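Side-chain contact in telomerase reverse transcriptase (Candida tropicalis MYA-3404, PDB 6ZD1), which probably extends chromosome ends as the reverse transcriptase of telomerase, copying a template within the enzyme's RNA component into telomeric repeats: residues Phe229-Ile234 and Tyr453-Arg458. Numbering follows the deposited sequence.
Sequences FTNGKI and YDLFKR
Asn231 and Leu455 meet across the width of an intervening strand, a worked example of side chains touching over a sheet neighbour with no backbone bond between their own strands. Their CA atoms stand 8.6 Å apart, and the side chains cross at about a right angle. With chi1 at -61°, the CG of Asn231 lies opposite the carbonyl carbon and beside the backbone N, and where the two side chains cross the end of the amide comes within van der Waals range of the CD2 methyl of the buried Leu455. At Gly232 the backbone bonds to Leu445, fixing strand 443-446 as the spacer, parallel to strand 231-237 and antiparallel to strand 454-458. Lys233 is the second point of contact. CG anti to the backbone N (chi1 -167°) and an extended chi2 (151°) carry its CD out to 4.4 Å from Tyr453 OH; the turn at chi3 affects only CE and NZ beyond. This is a loose touch of aliphatic chain and phenol, while the ring of Tyr453 also meets Phe257 at an inclined angle. The CB of Ile234 is directed toward 453-458, but the side chain packs on Cys444 and Val446 of the middle strand; Phe456 also touches Val446. The outer two of these three strands have opposite sense in the sheet, though twist turns the short segments nearly perpendicular. Such contact between second-neighbour strands belongs to a mixed sheet in which the 231-237/244-249 hairpin forms one side, with 443-446 and 454-458 following, consistent with the fingers of a reverse transcriptase domain.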
loop_
_atom_site.group_PDB
_atom_site.type_symbol
_atom_site.label_atom_id
_atom_site.label_comp_id
_atom_site.label_asym_id
_atom_site.label_seq_id
_atom_site.Cartn_x
_atom_site.Cartn_y
_atom_site.Cartn_z
ATOM N N PHE A 229 -4.101 21.773 8.166
ATOM C CA PHE A 229 -4.388 20.427 7.682
ATOM C C PHE A 229 -4.360 20.338 6.161
ATOM O O PHE A 229 -4.928 19.403 5.588
ATOM C CB PHE A 229 -5.743 19.962 8.215
ATOM C CG PHE A 229 -5.885 20.108 9.701
ATOM C CD1 PHE A 229 -4.900 19.631 10.550
ATOM C CD2 PHE A 229 -6.991 20.739 10.248
ATOM C CE1 PHE A 229 -5.020 19.767 11.918
ATOM C CE2 PHE A 229 -7.120 20.879 11.615
ATOM C CZ PHE A 229 -6.132 20.392 12.452
ATOM N N THR A 230 -3.700 21.283 5.496
ATOM C CA THR A 230 -3.578 21.269 4.045
ATOM C C THR A 230 -2.127 21.235 3.585
ATOM O O THR A 230 -1.866 21.387 2.384
ATOM C CB THR A 230 -4.291 22.480 3.440
ATOM O OG1 THR A 230 -3.856 23.676 4.102
ATOM C CG2 THR A 230 -5.798 22.334 3.591
ATOM N N ASN A 231 -1.182 21.045 4.499
ATOM C CA ASN A 231 0.227 20.965 4.155
ATOM C C ASN A 231 0.642 19.510 3.991
ATOM O O ASN A 231 0.095 18.611 4.635
ATOM C CB ASN A 231 1.098 21.635 5.220
ATOM C CG ASN A 231 0.790 23.111 5.383
ATOM O OD1 ASN A 231 0.809 23.639 6.493
ATOM N ND2 ASN A 231 0.498 23.784 4.276
ATOM N N GLY A 232 1.615 19.288 3.113
ATOM C CA GLY A 232 2.154 17.958 2.909
ATOM C C GLY A 232 3.615 18.034 2.531
ATOM O O GLY A 232 4.106 19.071 2.074
ATOM N N LYS A 233 4.314 16.923 2.740
ATOM C CA LYS A 233 5.708 16.793 2.347
ATOM C C LYS A 233 5.809 15.839 1.166
ATOM O O LYS A 233 5.119 14.814 1.119
ATOM C CB LYS A 233 6.578 16.300 3.510
ATOM C CG LYS A 233 8.075 16.454 3.259
ATOM C CD LYS A 233 8.853 16.639 4.556
ATOM C CE LYS A 233 8.743 15.421 5.460
ATOM N NZ LYS A 233 9.517 15.593 6.722
ATOM N N ILE A 234 6.657 16.191 0.210
ATOM C CA ILE A 234 6.766 15.444 -1.036
ATOM C C ILE A 234 7.526 14.145 -0.804
ATOM O O ILE A 234 8.636 14.144 -0.259
ATOM C CB ILE A 234 7.447 16.293 -2.117
ATOM C CG1 ILE A 234 6.629 17.549 -2.392
ATOM C CG2 ILE A 234 7.622 15.487 -3.391
ATOM C CD1 ILE A 234 7.212 18.401 -3.481
ATOM N N TYR A 453 13.033 24.925 3.188
ATOM C CA TYR A 453 11.721 24.270 3.120
ATOM C C TYR A 453 10.610 25.239 2.692
ATOM O O TYR A 453 9.698 25.559 3.459
ATOM C CB TYR A 453 11.376 23.613 4.461
ATOM C CG TYR A 453 11.798 22.172 4.573
ATOM C CD1 TYR A 453 12.228 21.650 5.784
ATOM C CD2 TYR A 453 11.751 21.328 3.473
ATOM C CE1 TYR A 453 12.607 20.329 5.897
ATOM C CE2 TYR A 453 12.129 20.005 3.575
ATOM C CZ TYR A 453 12.557 19.512 4.788
ATOM O OH TYR A 453 12.935 18.193 4.895
ATOM N N ASP A 454 10.734 25.754 1.468
ATOM C CA ASP A 454 9.685 26.588 0.888
ATOM C C ASP A 454 8.384 25.805 0.698
ATOM O O ASP A 454 8.362 24.570 0.683
ATOM C CB ASP A 454 10.122 27.149 -0.465
ATOM C CG ASP A 454 11.263 28.132 -0.351
ATOM O OD1 ASP A 454 11.253 28.963 0.584
ATOM O OD2 ASP A 454 12.175 28.072 -1.202
ATOM N N LEU A 455 7.291 26.551 0.527
ATOM C CA LEU A 455 5.961 25.997 0.294
ATOM C C LEU A 455 5.508 26.257 -1.138
ATOM O O LEU A 455 5.682 27.361 -1.664
ATOM C CB LEU A 455 4.934 26.597 1.254
ATOM C CG LEU A 455 4.654 25.818 2.535
ATOM C CD1 LEU A 455 5.893 25.776 3.413
ATOM C CD2 LEU A 455 3.479 26.433 3.273
ATOM N N PHE A 456 4.893 25.244 -1.749
ATOM C CA PHE A 456 4.412 25.325 -3.121
ATOM C C PHE A 456 2.962 24.863 -3.206
ATOM O O PHE A 456 2.527 23.985 -2.459
ATOM C CB PHE A 456 5.272 24.481 -4.067
ATOM C CG PHE A 456 6.599 25.099 -4.397
ATOM C CD1 PHE A 456 7.624 25.124 -3.463
ATOM C CD2 PHE A 456 6.829 25.644 -5.648
ATOM C CE1 PHE A 456 8.847 25.693 -3.769
ATOM C CE2 PHE A 456 8.048 26.210 -5.961
ATOM C CZ PHE A 456 9.060 26.234 -5.020
ATOM N N LYS A 457 2.220 25.473 -4.126
ATOM C CA LYS A 457 0.847 25.101 -4.430
ATOM C C LYS A 457 0.765 24.632 -5.880
ATOM O O LYS A 457 1.624 24.950 -6.705
ATOM C CB LYS A 457 -0.109 26.283 -4.190
ATOM C CG LYS A 457 -1.588 25.918 -4.151
ATOM C CD LYS A 457 -2.459 27.161 -4.017
ATOM C CE LYS A 457 -2.257 27.843 -2.672
ATOM N NZ LYS A 457 -2.736 27.001 -1.540
ATOM N N ARG A 458 -0.280 23.869 -6.188
ATOM C CA ARG A 458 -0.459 23.346 -7.536
ATOM C C ARG A 458 -1.111 24.386 -8.436
ATOM O O ARG A 458 -2.081 25.041 -8.042
ATOM C CB ARG A 458 -1.309 22.078 -7.508
ATOM C CG ARG A 458 -0.656 20.916 -6.802
ATOM C CD ARG A 458 -1.299 19.612 -7.223
ATOM N NE ARG A 458 -1.180 19.407 -8.663
ATOM C CZ ARG A 458 -0.130 18.838 -9.250
ATOM N NH1 ARG A 458 0.891 18.415 -8.518
ATOM N NH2 ARG A 458 -0.098 18.692 -10.567
#